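Long-range contacts in Bse634I restriction endonuclease (PDB 1KNV), which is a type II restriction endonuclease, cutting double-stranded DNA at a specific sequence, probably with the help of bound metal ions: residues 96-101 against 151-156; 102-107 against 177-182; 140-145 against 213-218; 145-150 against 285-290. One frame throughout, in Å; residues are numbered along the deposited sequence.

Contact 1 (96-101 against 151-156); sequences LNDYLI and RQKDLI
The ring of Tyr99 lies against the aliphatic stem of Arg151: CG of Arg151 sits over one face, 3.8 Å from the centroid of the Tyr99 ring and 15° off its normal, a CH-pi contact. With CG anti to its backbone N (chi1 -172°) and the chain extended from there to NE, the arginine runs obliquely across the ring. Its guanidinium ends above the phenol oxygen, the two planes 23° apart. NH1 of Arg151 is 3.3 Å from Tyr99 OH, but the angle is too poor for a hydrogen bond, so the pair is held by the CH-pi contact and the van der Waals fit of stem on ring. An alanine in place of Tyr99 would probably leave the arginine stem without the face it rests on and its guanidinium freer to turn. Beside this pair, Gln152 N donates to Asp98 O at 3.0 Å. Asp98 OD1 touches the Lys153 stem at CG (3.2 Å), the two side chains crossing at a slant, whereas NZ of Lys153 stays 5.0 Å from Asp98 OD1. On the far side of the strand from Tyr99, Leu100 CD1 meets Leu155 CB at 3.9 Å, and Leu100 CD2 packs against Ile156 CD1, these two side chains sliding past each other in opposite directions. Tyr99 and Arg151 form a non-hydrogen-bonded antiparallel pair, joining strands 99-103 and 147-151 at one border of the mixed sheet of this PD-(D/E)XK fold.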
loop_
_atom_site.group_PDB
_atom_site.type_symbol
_atom_site.label_atom_id
_atom_site.label_comp_id
_atom_site.label_asym_id
_atom_site.label_seq_id
_atom_site.Cartn_x
_atom_site.Cartn_y
_atom_site.Cartn_z
ATOM N N LEU B 96 -15.318 -27.417 -21.208
ATOM C CA LEU B 96 -14.330 -26.563 -20.561
ATOM C C LEU B 96 -13.187 -27.457 -20.117
ATOM O O LEU B 96 -13.054 -27.767 -18.932
ATOM C CB LEU B 96 -14.953 -25.866 -19.351
ATOM C CG LEU B 96 -16.110 -24.914 -19.660
ATOM C CD1 LEU B 96 -16.770 -24.469 -18.383
ATOM C CD2 LEU B 96 -15.592 -23.717 -20.420
ATOM N N ASN B 97 -12.356 -27.865 -21.070
ATOM C CA ASN B 97 -11.250 -28.764 -20.772
ATOM C C ASN B 97 -10.173 -28.238 -19.830
ATOM O O ASN B 97 -9.333 -29.010 -19.389
ATOM C CB ASN B 97 -10.591 -29.249 -22.068
ATOM C CG ASN B 97 -9.956 -28.117 -22.868
ATOM O OD1 ASN B 97 -9.795 -26.998 -22.369
ATOM N ND2 ASN B 97 -9.580 -28.407 -24.115
ATOM N N ASP B 98 -10.181 -26.950 -19.513
ATOM C CA ASP B 98 -9.160 -26.418 -18.615
ATOM C C ASP B 98 -9.710 -26.063 -17.251
ATOM O O ASP B 98 -8.965 -25.637 -16.381
ATOM C CB ASP B 98 -8.521 -25.175 -19.208
ATOM C CG ASP B 98 -8.024 -25.397 -20.608
ATOM O OD1 ASP B 98 -7.379 -26.443 -20.861
ATOM O OD2 ASP B 98 -8.275 -24.516 -21.458
ATOM N N TYR B 99 -11.014 -26.251 -17.072
ATOM C CA TYR B 99 -11.684 -25.916 -15.822
ATOM C C TYR B 99 -12.127 -27.093 -14.961
ATOM O O TYR B 99 -12.434 -28.175 -15.454
ATOM C CB TYR B 99 -12.915 -25.058 -16.119
ATOM C CG TYR B 99 -12.609 -23.656 -16.582
ATOM C CD1 TYR B 99 -12.605 -22.591 -15.683
ATOM C CD2 TYR B 99 -12.321 -23.394 -17.919
ATOM C CE1 TYR B 99 -12.326 -21.298 -16.106
ATOM C CE2 TYR B 99 -12.040 -22.105 -18.353
ATOM C CZ TYR B 99 -12.046 -21.064 -17.441
ATOM O OH TYR B 99 -11.787 -19.788 -17.865
ATOM N N LEU B 100 -12.148 -26.850 -13.659
ATOM C CA LEU B 100 -12.603 -27.814 -12.676
ATOM C C LEU B 100 -13.512 -27.015 -11.763
ATOM O O LEU B 100 -13.129 -25.960 -11.255
ATOM C CB LEU B 100 -11.443 -28.399 -11.850
ATOM C CG LEU B 100 -10.519 -29.455 -12.473
ATOM C CD1 LEU B 100 -9.571 -30.023 -11.406
ATOM C CD2 LEU B 100 -11.360 -30.574 -13.072
ATOM N N ILE B 101 -14.734 -27.501 -11.597
ATOM C CA ILE B 101 -15.713 -26.871 -10.722
ATOM C C ILE B 101 -15.899 -27.919 -9.623
ATOM O O ILE B 101 -16.605 -28.905 -9.802
ATOM C CB ILE B 101 -17.012 -26.602 -11.490
ATOM C CG1 ILE B 101 -16.690 -25.745 -12.712
ATOM C CG2 ILE B 101 -18.013 -25.908 -10.602
ATOM C CD1 ILE B 101 -17.767 -25.702 -13.730
ATOM N N ARG B 151 -8.911 -23.103 -12.799
ATOM C CA ARG B 151 -8.515 -23.173 -14.191
ATOM C C ARG B 151 -7.028 -23.503 -14.286
ATOM O O ARG B 151 -6.171 -22.658 -14.026
ATOM C CB ARG B 151 -8.793 -21.853 -14.915
ATOM C CG ARG B 151 -8.561 -21.955 -16.414
ATOM C CD ARG B 151 -8.615 -20.608 -17.072
ATOM N NE ARG B 151 -8.448 -20.752 -18.510
ATOM C CZ ARG B 151 -8.611 -19.753 -19.360
ATOM N NH1 ARG B 151 -8.943 -18.535 -18.911
ATOM N NH2 ARG B 151 -8.464 -19.970 -20.660
ATOM N N GLN B 152 -6.728 -24.749 -14.635
ATOM C CA GLN B 152 -5.352 -25.215 -14.764
ATOM C C GLN B 152 -5.408 -26.498 -15.593
ATOM O O GLN B 152 -5.701 -27.574 -15.079
ATOM C CB GLN B 152 -4.750 -25.480 -13.374
ATOM C CG GLN B 152 -3.237 -25.692 -13.377
ATOM C CD GLN B 152 -2.657 -25.769 -11.978
ATOM O OE1 GLN B 152 -1.996 -26.741 -11.615
ATOM N NE2 GLN B 152 -2.904 -24.742 -11.185
ATOM N N LYS B 153 -5.133 -26.371 -16.882
ATOM C CA LYS B 153 -5.200 -27.505 -17.788
ATOM C C LYS B 153 -4.562 -28.800 -17.308
ATOM O O LYS B 153 -5.151 -29.867 -17.447
ATOM C CB LYS B 153 -4.604 -27.135 -19.148
ATOM C CG LYS B 153 -4.818 -28.220 -20.193
ATOM C CD LYS B 153 -4.360 -27.795 -21.575
ATOM C CE LYS B 153 -4.563 -28.934 -22.567
ATOM N NZ LYS B 153 -4.096 -28.601 -23.947
ATOM N N ASP B 154 -3.368 -28.714 -16.736
ATOM C CA ASP B 154 -2.673 -29.907 -16.289
ATOM C C ASP B 154 -3.350 -30.681 -15.161
ATOM O O ASP B 154 -2.867 -31.738 -14.763
ATOM C CB ASP B 154 -1.231 -29.558 -15.897
ATOM C CG ASP B 154 -1.138 -28.856 -14.559
ATOM O OD1 ASP B 154 -2.184 -28.608 -13.928
ATOM O OD2 ASP B 154 -0.009 -28.551 -14.127
ATOM N N LEU B 155 -4.462 -30.172 -14.641
ATOM C CA LEU B 155 -5.176 -30.858 -13.560
ATOM C C LEU B 155 -6.277 -31.770 -14.098
ATOM O O LEU B 155 -6.857 -32.565 -13.352
ATOM C CB LEU B 155 -5.824 -29.841 -12.613
ATOM C CG LEU B 155 -4.915 -28.937 -11.794
ATOM C CD1 LEU B 155 -5.768 -28.028 -10.927
ATOM C CD2 LEU B 155 -4.009 -29.775 -10.931
ATOM N N ILE B 156 -6.558 -31.647 -15.392
ATOM C CA ILE B 156 -7.620 -32.403 -16.042
ATOM C C ILE B 156 -7.297 -33.845 -16.431
ATOM O O ILE B 156 -6.361 -34.103 -17.184
ATOM C CB ILE B 156 -8.105 -31.647 -17.291
ATOM C CG1 ILE B 156 -8.394 -30.184 -16.924
ATOM C CG2 ILE B 156 -9.346 -32.328 -17.879
ATOM C CD1 ILE B 156 -9.433 -29.998 -15.859
#

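Contact 2 (102-107 against 177-182); sequences IKMPNV and TLFKDI
Phe179 and Ile102 hold the dense part of this contact, with Met104 and Pro105 closing on the phenylalanine from the same segment as Ile102. Ile102 CG2 approaches Phe179 CB at 4.0 Å, the two side chains crossing at about a right angle, while CG1 of Ile102 meets Leu178 CD2 at 3.8 Å. The CD2-CE2 side of the ring meets the proline, the two side chains reaching tip to tip, with Pro105 CD 3.5 Å from Phe179 CE2. The bend at chi2 (-62°) brings Met104 SD to 3.6 Å from Phe179 CB; the sulfur is 5.1 Å from the ring centroid and 57° off the normal, an oblique Met-aromatic contact. Together they pack the loop after helix 169-176 on the end of strand 99-103, a border strand of the mixed sheet in this PD-(D/E)XK nuclease. An alanine in place of Phe179 would probably open a gap beside Pro105 and deprive the Phe110 ring of its aromatic neighbour. On the other, looser flank the two backbones do not meet directly: a water lies between them, donating to Lys103 O at 3.1 Å and accepting a weak bond from Leu178 N. The lysine side chain leads away from the loop, its NZ donating to Met104 O at 3.1 Å, and lies close to Asp146, a calcium ligand in a structure of this protein, with no calcium bound to this chain.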
loop_
_atom_site.group_PDB
_atom_site.type_symbol
_atom_site.label_atom_id
_atom_site.label_comp_id
_atom_site.label_asym_id
_atom_site.label_seq_id
_atom_site.Cartn_x
_atom_site.Cartn_y
_atom_site.Cartn_z
ATOM N N ILE B 102 -15.239 -27.695 -8.493
ATOM C CA ILE B 102 -15.248 -28.639 -7.382
ATOM C C ILE B 102 -16.128 -28.327 -6.185
ATOM O O ILE B 102 -16.124 -27.215 -5.661
ATOM C CB ILE B 102 -13.824 -28.825 -6.850
ATOM C CG1 ILE B 102 -12.900 -29.217 -8.001
ATOM C CG2 ILE B 102 -13.815 -29.856 -5.738
ATOM C CD1 ILE B 102 -11.436 -29.191 -7.628
ATOM N N LYS B 103 -16.859 -29.341 -5.733
ATOM C CA LYS B 103 -17.730 -29.198 -4.580
ATOM C C LYS B 103 -16.872 -29.405 -3.337
ATOM O O LYS B 103 -16.351 -30.490 -3.116
ATOM C CB LYS B 103 -18.842 -30.242 -4.630
ATOM C CG LYS B 103 -20.152 -29.739 -4.068
ATOM C CD LYS B 103 -19.994 -29.401 -2.625
ATOM C CE LYS B 103 -21.078 -28.479 -2.133
ATOM N NZ LYS B 103 -20.754 -28.129 -0.727
ATOM N N MET B 104 -16.729 -28.366 -2.524
ATOM C CA MET B 104 -15.907 -28.451 -1.330
ATOM C C MET B 104 -16.666 -28.733 -0.044
ATOM O O MET B 104 -17.774 -28.239 0.153
ATOM C CB MET B 104 -15.114 -27.156 -1.150
ATOM C CG MET B 104 -14.157 -26.836 -2.277
ATOM S SD MET B 104 -12.894 -28.092 -2.463
ATOM C CE MET B 104 -12.093 -27.980 -0.903
ATOM N N PRO B 105 -16.066 -29.533 0.854
ATOM C CA PRO B 105 -16.649 -29.898 2.148
ATOM C C PRO B 105 -16.346 -28.732 3.089
ATOM O O PRO B 105 -15.857 -27.695 2.637
ATOM C CB PRO B 105 -15.873 -31.147 2.525
ATOM C CG PRO B 105 -14.504 -30.806 2.036
ATOM C CD PRO B 105 -14.766 -30.205 0.666
ATOM N N ASN B 106 -16.616 -28.879 4.381
ATOM C CA ASN B 106 -16.330 -27.785 5.302
ATOM C C ASN B 106 -14.823 -27.735 5.589
ATOM O O ASN B 106 -14.124 -28.734 5.454
ATOM C CB ASN B 106 -17.106 -27.954 6.603
ATOM C CG ASN B 106 -16.324 -28.706 7.643
ATOM O OD1 ASN B 106 -15.978 -29.872 7.447
ATOM N ND2 ASN B 106 -16.023 -28.040 8.760
ATOM N N VAL B 107 -14.333 -26.568 5.996
ATOM C CA VAL B 107 -12.909 -26.367 6.261
ATOM C C VAL B 107 -12.264 -27.384 7.208
ATOM O O VAL B 107 -11.078 -27.701 7.074
ATOM C CB VAL B 107 -12.659 -24.935 6.796
ATOM C CG1 VAL B 107 -13.227 -24.795 8.201
ATOM C CG2 VAL B 107 -11.173 -24.609 6.747
ATOM N N THR B 177 -15.270 -35.990 -3.743
ATOM C CA THR B 177 -13.888 -36.090 -3.265
ATOM C C THR B 177 -12.928 -35.636 -4.341
ATOM O O THR B 177 -11.759 -35.998 -4.327
ATOM C CB THR B 177 -13.510 -37.538 -2.888
ATOM O OG1 THR B 177 -13.635 -38.385 -4.041
ATOM C CG2 THR B 177 -14.407 -38.056 -1.770
ATOM N N LEU B 178 -13.426 -34.838 -5.275
ATOM C CA LEU B 178 -12.617 -34.341 -6.376
ATOM C C LEU B 178 -11.446 -33.490 -5.874
ATOM O O LEU B 178 -10.354 -33.526 -6.427
ATOM C CB LEU B 178 -13.515 -33.535 -7.317
ATOM C CG LEU B 178 -13.061 -33.160 -8.724
ATOM C CD1 LEU B 178 -12.606 -34.389 -9.505
ATOM C CD2 LEU B 178 -14.229 -32.492 -9.415
ATOM N N PHE B 179 -11.671 -32.732 -4.811
ATOM C CA PHE B 179 -10.625 -31.883 -4.255
ATOM C C PHE B 179 -9.372 -32.671 -3.883
ATOM O O PHE B 179 -8.268 -32.120 -3.847
ATOM C CB PHE B 179 -11.168 -31.145 -3.032
ATOM C CG PHE B 179 -11.745 -32.051 -1.976
ATOM C CD1 PHE B 179 -10.917 -32.737 -1.093
ATOM C CD2 PHE B 179 -13.115 -32.225 -1.873
ATOM C CE1 PHE B 179 -11.443 -33.577 -0.129
ATOM C CE2 PHE B 179 -13.645 -33.067 -0.908
ATOM C CZ PHE B 179 -12.803 -33.744 -0.035
ATOM N N LYS B 180 -9.542 -33.961 -3.607
ATOM C CA LYS B 180 -8.416 -34.814 -3.242
ATOM C C LYS B 180 -7.441 -35.044 -4.405
ATOM O O LYS B 180 -6.248 -35.206 -4.182
ATOM C CB LYS B 180 -8.917 -36.168 -2.731
ATOM C CG LYS B 180 -9.692 -36.139 -1.430
ATOM C CD LYS B 180 -10.066 -37.565 -1.070
ATOM C CE LYS B 180 -10.863 -37.658 0.217
ATOM N NZ LYS B 180 -11.204 -39.088 0.512
ATOM N N ASP B 181 -7.946 -35.063 -5.638
ATOM C CA ASP B 181 -7.107 -35.265 -6.826
ATOM C C ASP B 181 -6.150 -34.098 -7.082
ATOM O O ASP B 181 -5.066 -34.282 -7.652
ATOM C CB ASP B 181 -7.968 -35.425 -8.083
ATOM C CG ASP B 181 -8.784 -36.693 -8.083
ATOM O OD1 ASP B 181 -8.911 -37.326 -7.012
ATOM O OD2 ASP B 181 -9.315 -37.049 -9.161
ATOM N N ILE B 182 -6.558 -32.895 -6.688
ATOM C CA ILE B 182 -5.727 -31.730 -6.929
ATOM C C ILE B 182 -5.007 -31.190 -5.711
ATOM O O ILE B 182 -4.397 -30.131 -5.792
ATOM C CB ILE B 182 -6.544 -30.581 -7.542
ATOM C CG1 ILE B 182 -7.588 -30.102 -6.545
ATOM C CG2 ILE B 182 -7.227 -31.041 -8.827
ATOM C CD1 ILE B 182 -8.325 -28.885 -7.021
HETATM O O HOH W 1 -14.991 -32.625 -4.837
#

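Contact 3 (140-145 against 213-218); sequences LITSNP and GNILKS
Ile215 and Leu216, successive residues of helix 203-227, make the apolar contacts with the extended 140-145 segment. CG2 of Ile215 is 4.0 Å from Thr142 CG2, the two side chains crossing at a slant. Leu216 CD1 reaches Pro145 CD, also at 4.0 Å, on the flank of the proline ring. The leucine CB bond does not itself aim at the loop; with CG anti to the carbonyl carbon (chi1 -64°), the branched end nevertheless comes nearer. A second kind of contact sets methyl groups beside backbone carbonyls: Ile215 CG2 lies 3.7 Å from Ile141 O, and Leu216 CD2 lies 3.8 Å from Ser143 O. No hydrogen bond joins the two segments. The polar ends of the loop residues find partners outside them: Arg113 for Thr142 OG1 and, one turn back on the same helix, Glu212 for Ser143 OG. Within the two segments the loop thus rests on the helix by apolar contact. Ile215 also touches Thr257 of the second subunit. Crossing helix 203-227, the loop links helix 118-131, where Leu140 packs on Leu127 and Leu131, to strand 147-151.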
loop_
_atom_site.group_PDB
_atom_site.type_symbol
_atom_site.label_atom_id
_atom_site.label_comp_id
_atom_site.label_asym_id
_atom_site.label_seq_id
_atom_site.Cartn_x
_atom_site.Cartn_y
_atom_site.Cartn_z
ATOM N N LEU B 140 -4.975 -15.733 11.466
ATOM C CA LEU B 140 -5.525 -15.807 10.116
ATOM C C LEU B 140 -6.463 -16.991 10.142
ATOM O O LEU B 140 -6.019 -18.126 10.272
ATOM C CB LEU B 140 -4.430 -16.051 9.061
ATOM C CG LEU B 140 -4.981 -16.209 7.632
ATOM C CD1 LEU B 140 -5.665 -14.912 7.211
ATOM C CD2 LEU B 140 -3.883 -16.569 6.657
ATOM N N ILE B 141 -7.758 -16.720 10.039
ATOM C CA ILE B 141 -8.769 -17.766 10.072
ATOM C C ILE B 141 -9.537 -17.746 8.771
ATOM O O ILE B 141 -10.248 -16.791 8.486
ATOM C CB ILE B 141 -9.765 -17.538 11.231
ATOM C CG1 ILE B 141 -9.023 -17.541 12.563
ATOM C CG2 ILE B 141 -10.845 -18.622 11.228
ATOM C CD1 ILE B 141 -9.899 -17.244 13.744
ATOM N N THR B 142 -9.391 -18.800 7.979
ATOM C CA THR B 142 -10.083 -18.874 6.701
ATOM C C THR B 142 -11.134 -19.978 6.729
ATOM O O THR B 142 -11.145 -20.814 7.630
ATOM C CB THR B 142 -9.076 -19.133 5.549
ATOM O OG1 THR B 142 -8.357 -20.341 5.811
ATOM C CG2 THR B 142 -8.076 -17.972 5.435
ATOM N N SER B 143 -12.027 -19.969 5.748
ATOM C CA SER B 143 -13.076 -20.982 5.653
ATOM C C SER B 143 -13.122 -21.499 4.219
ATOM O O SER B 143 -12.365 -21.040 3.364
ATOM C CB SER B 143 -14.434 -20.387 6.038
ATOM O OG SER B 143 -14.749 -19.283 5.208
ATOM N N ASN B 144 -14.013 -22.452 3.963
ATOM C CA ASN B 144 -14.155 -23.048 2.641
ATOM C C ASN B 144 -15.360 -22.595 1.855
ATOM O O ASN B 144 -16.489 -22.665 2.345
ATOM C CB ASN B 144 -14.283 -24.564 2.746
ATOM C CG ASN B 144 -12.973 -25.247 2.934
ATOM O OD1 ASN B 144 -11.973 -24.620 3.249
ATOM N ND2 ASN B 144 -12.971 -26.559 2.757
ATOM N N PRO B 145 -15.143 -22.106 0.628
ATOM C CA PRO B 145 -16.294 -21.694 -0.172
ATOM C C PRO B 145 -16.914 -23.052 -0.521
ATOM O O PRO B 145 -16.199 -24.059 -0.570
ATOM C CB PRO B 145 -15.651 -21.019 -1.377
ATOM C CG PRO B 145 -14.371 -21.725 -1.512
ATOM C CD PRO B 145 -13.887 -21.829 -0.082
ATOM N N GLY B 213 -16.460 -13.515 1.752
ATOM C CA GLY B 213 -15.903 -12.834 0.597
ATOM C C GLY B 213 -14.740 -11.945 1.004
ATOM O O GLY B 213 -13.738 -11.865 0.301
ATOM N N ASN B 214 -14.862 -11.269 2.140
ATOM C CA ASN B 214 -13.787 -10.401 2.620
ATOM C C ASN B 214 -12.557 -11.192 3.010
ATOM O O ASN B 214 -11.439 -10.787 2.702
ATOM C CB ASN B 214 -14.253 -9.583 3.819
ATOM C CG ASN B 214 -14.888 -8.288 3.403
ATOM O OD1 ASN B 214 -14.215 -7.413 2.853
ATOM N ND2 ASN B 214 -16.191 -8.154 3.648
ATOM N N ILE B 215 -12.778 -12.319 3.688
ATOM C CA ILE B 215 -11.697 -13.199 4.146
ATOM C C ILE B 215 -10.902 -13.800 2.988
ATOM O O ILE B 215 -9.664 -13.735 2.970
ATOM C CB ILE B 215 -12.244 -14.358 5.027
ATOM C CG1 ILE B 215 -12.642 -13.820 6.396
ATOM C CG2 ILE B 215 -11.183 -15.437 5.211
ATOM C CD1 ILE B 215 -11.444 -13.351 7.213
ATOM N N LEU B 216 -11.613 -14.376 2.024
ATOM C CA LEU B 216 -10.958 -14.995 0.885
ATOM C C LEU B 216 -10.331 -13.991 -0.086
ATOM O O LEU B 216 -9.199 -14.178 -0.533
ATOM C CB LEU B 216 -11.949 -15.902 0.152
ATOM C CG LEU B 216 -12.438 -17.091 0.985
ATOM C CD1 LEU B 216 -13.520 -17.829 0.229
ATOM C CD2 LEU B 216 -11.263 -18.019 1.304
ATOM N N LYS B 217 -11.056 -12.931 -0.422
ATOM C CA LYS B 217 -10.511 -11.938 -1.338
ATOM C C LYS B 217 -9.279 -11.228 -0.772
ATOM O O LYS B 217 -8.331 -10.946 -1.504
ATOM C CB LYS B 217 -11.570 -10.902 -1.716
ATOM C CG LYS B 217 -12.572 -11.392 -2.734
ATOM C CD LYS B 217 -13.390 -10.220 -3.250
ATOM C CE LYS B 217 -14.190 -10.624 -4.450
ATOM N NZ LYS B 217 -14.737 -9.433 -5.141
ATOM N N SER B 218 -9.286 -10.920 0.518
ATOM C CA SER B 218 -8.132 -10.253 1.091
ATOM C C SER B 218 -6.940 -11.214 1.101
ATOM O O SER B 218 -5.791 -10.802 0.898
ATOM C CB SER B 218 -8.448 -9.758 2.503
ATOM O OG SER B 218 -8.764 -10.824 3.381
#

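Contact 4 (145-150 against 285-290); sequences PDLLII and KMLDQI
Strand 147-150 and helix 285-290 pass each other with axes 11.1 Å apart at closest and their directions 43° apart, and the nearest alpha carbons, CA of Ile149 and CA of Ile290, are 8.3 Å apart. Side chains bridge that spacing. Leu147 and Ile149, two residues apart on the strand, both point to the helix, which answers with Met286, Leu287 and Ile290. Leu147 and Met286 meet tip to tip, CD2 of the leucine 4.0 Å from CE of the methionine. The methionine runs extended to SD and then turns at chi3 (75°), which places that CE. The same Leu147 CD2 lies 4.3 Å from Leu287 CD2, so one methyl serves two helix residues. Further along, Ile149 CG1 meets Ile290 CG2 at 4.1 Å, the side chains at about a right angle, and is 4.4 Å from CD2 of Leu287. That leucine branch therefore touches both strand residues. Leu148 and Ile150, the alternate residues, pack instead toward Met104 and Ile182. At the start of the strand, Asp146, which binds calcium in another structure of the protein, and Leu147 both face Val195 in a classic beta bulge. Between the two segments every contact is carbon on carbon at van der Waals spacing, which implies that dispersion and burial act here; the helix makes directional bonds elsewhere, Gln289 to Asp273 and Asp288 to Arg94 and Tyr90.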
loop_
_atom_site.group_PDB
_atom_site.type_symbol
_atom_site.label_atom_id
_atom_site.label_comp_id
_atom_site.label_asym_id
_atom_site.label_seq_id
_atom_site.Cartn_x
_atom_site.Cartn_y
_atom_site.Cartn_z
ATOM N N PRO B 145 -15.143 -22.106 0.628
ATOM C CA PRO B 145 -16.294 -21.694 -0.172
ATOM C C PRO B 145 -16.914 -23.052 -0.521
ATOM O O PRO B 145 -16.199 -24.059 -0.570
ATOM C CB PRO B 145 -15.651 -21.019 -1.377
ATOM C CG PRO B 145 -14.371 -21.725 -1.512
ATOM C CD PRO B 145 -13.887 -21.829 -0.082
ATOM N N ASP B 146 -18.222 -23.102 -0.736
ATOM C CA ASP B 146 -18.867 -24.374 -1.034
ATOM C C ASP B 146 -18.532 -24.862 -2.434
ATOM O O ASP B 146 -18.591 -26.063 -2.721
ATOM C CB ASP B 146 -20.381 -24.240 -0.883
ATOM C CG ASP B 146 -20.788 -23.853 0.530
ATOM O OD1 ASP B 146 -20.375 -24.549 1.490
ATOM O OD2 ASP B 146 -21.510 -22.851 0.683
ATOM N N LEU B 147 -18.154 -23.941 -3.299
ATOM C CA LEU B 147 -17.843 -24.302 -4.668
ATOM C C LEU B 147 -16.624 -23.524 -5.159
ATOM O O LEU B 147 -16.513 -22.312 -4.948
ATOM C CB LEU B 147 -19.052 -23.959 -5.526
ATOM C CG LEU B 147 -19.189 -24.326 -6.986
ATOM C CD1 LEU B 147 -19.102 -25.820 -7.035
ATOM C CD2 LEU B 147 -20.510 -23.804 -7.556
ATOM N N LEU B 148 -15.688 -24.234 -5.783
ATOM C CA LEU B 148 -14.477 -23.627 -6.334
ATOM C C LEU B 148 -14.373 -23.788 -7.857
ATOM O O LEU B 148 -14.592 -24.884 -8.385
ATOM C CB LEU B 148 -13.225 -24.282 -5.770
ATOM C CG LEU B 148 -12.747 -24.055 -4.365
ATOM C CD1 LEU B 148 -11.368 -24.700 -4.218
ATOM C CD2 LEU B 148 -12.710 -22.572 -4.144
ATOM N N ILE B 149 -14.059 -22.708 -8.554
ATOM C CA ILE B 149 -13.870 -22.769 -9.994
ATOM C C ILE B 149 -12.376 -22.579 -10.188
ATOM O O ILE B 149 -11.816 -21.556 -9.795
ATOM C CB ILE B 149 -14.679 -21.680 -10.723
ATOM C CG1 ILE B 149 -16.198 -21.969 -10.623
ATOM C CG2 ILE B 149 -14.282 -21.665 -12.198
ATOM C CD1 ILE B 149 -16.754 -21.970 -9.221
ATOM N N ILE B 150 -11.740 -23.627 -10.682
ATOM C CA ILE B 150 -10.299 -23.653 -10.889
ATOM C C ILE B 150 -9.967 -23.768 -12.370
ATOM O O ILE B 150 -10.692 -24.411 -13.122
ATOM C CB ILE B 150 -9.679 -24.875 -10.167
ATOM C CG1 ILE B 150 -9.850 -24.723 -8.657
ATOM C CG2 ILE B 150 -8.226 -25.042 -10.538
ATOM C CD1 ILE B 150 -9.613 -25.980 -7.908
ATOM N N LYS B 285 -26.536 -21.421 -15.549
ATOM C CA LYS B 285 -26.530 -19.985 -15.818
ATOM C C LYS B 285 -25.544 -19.268 -14.893
ATOM O O LYS B 285 -24.806 -18.388 -15.322
ATOM C CB LYS B 285 -27.936 -19.404 -15.648
ATOM C CG LYS B 285 -28.956 -19.880 -16.682
ATOM C CD LYS B 285 -30.294 -19.183 -16.452
ATOM C CE LYS B 285 -31.343 -19.572 -17.476
ATOM N NZ LYS B 285 -32.641 -18.899 -17.174
ATOM N N MET B 286 -25.537 -19.651 -13.623
ATOM C CA MET B 286 -24.624 -19.057 -12.659
ATOM C C MET B 286 -23.184 -19.309 -13.080
ATOM O O MET B 286 -22.370 -18.398 -13.102
ATOM C CB MET B 286 -24.840 -19.667 -11.278
ATOM C CG MET B 286 -23.706 -19.364 -10.321
ATOM S SD MET B 286 -23.987 -20.054 -8.720
ATOM C CE MET B 286 -23.662 -21.764 -9.009
ATOM N N LEU B 287 -22.875 -20.559 -13.408
ATOM C CA LEU B 287 -21.529 -20.920 -13.812
ATOM C C LEU B 287 -21.147 -20.224 -15.092
ATOM O O LEU B 287 -19.987 -19.884 -15.290
ATOM C CB LEU B 287 -21.417 -22.432 -13.977
ATOM C CG LEU B 287 -21.553 -23.182 -12.654
ATOM C CD1 LEU B 287 -21.588 -24.689 -12.894
ATOM C CD2 LEU B 287 -20.381 -22.779 -11.743
ATOM N N ASP B 288 -22.115 -20.012 -15.972
ATOM C CA ASP B 288 -21.818 -19.320 -17.216
ATOM C C ASP B 288 -21.338 -17.917 -16.916
ATOM O O ASP B 288 -20.372 -17.453 -17.509
ATOM C CB ASP B 288 -23.046 -19.232 -18.119
ATOM C CG ASP B 288 -23.285 -20.507 -18.905
ATOM O OD1 ASP B 288 -22.310 -21.263 -19.133
ATOM O OD2 ASP B 288 -24.445 -20.744 -19.311
ATOM N N GLN B 289 -22.011 -17.239 -15.991
ATOM C CA GLN B 289 -21.629 -15.875 -15.653
ATOM C C GLN B 289 -20.303 -15.818 -14.930
ATOM O O GLN B 289 -19.569 -14.838 -15.032
ATOM C CB GLN B 289 -22.682 -15.196 -14.782
ATOM C CG GLN B 289 -22.338 -13.727 -14.567
ATOM C CD GLN B 289 -23.276 -13.010 -13.616
ATOM O OE1 GLN B 289 -24.502 -13.083 -13.761
ATOM N NE2 GLN B 289 -22.703 -12.294 -12.645
ATOM N N ILE B 290 -20.004 -16.878 -14.192
ATOM C CA ILE B 290 -18.769 -16.952 -13.436
ATOM C C ILE B 290 -17.558 -17.263 -14.309
ATOM O O ILE B 290 -16.546 -16.587 -14.206
ATOM C CB ILE B 290 -18.880 -18.004 -12.322
ATOM C CG1 ILE B 290 -19.869 -17.531 -11.266
ATOM C CG2 ILE B 290 -17.535 -18.251 -11.700
ATOM C CD1 ILE B 290 -20.009 -18.479 -10.110
#

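Overall arrangement
Along the chain the segments of every pair of contacts alternate, so the fold interleaves them. Contacts 1 and 2 divide strand 99-103 between them, with centres about 14 Å apart, and touch where Leu100 and Leu155 pack on Ile182. Contact 4 brings in the body of the neighbouring strand 147-151, whose last residue contact 1 already uses; backbone bonds tie it to both contacts. Contact 3 lies furthest from contact 1, about 23 Å between centres, but shares Pro145 with contact 4 and meets contact 2 through Asn144. Two adjacent strands thus carry the C-terminal helix 281-291, the 177-182 loop and the approach to the calcium-binding Asp146, while contact 3 extends toward the second subunit.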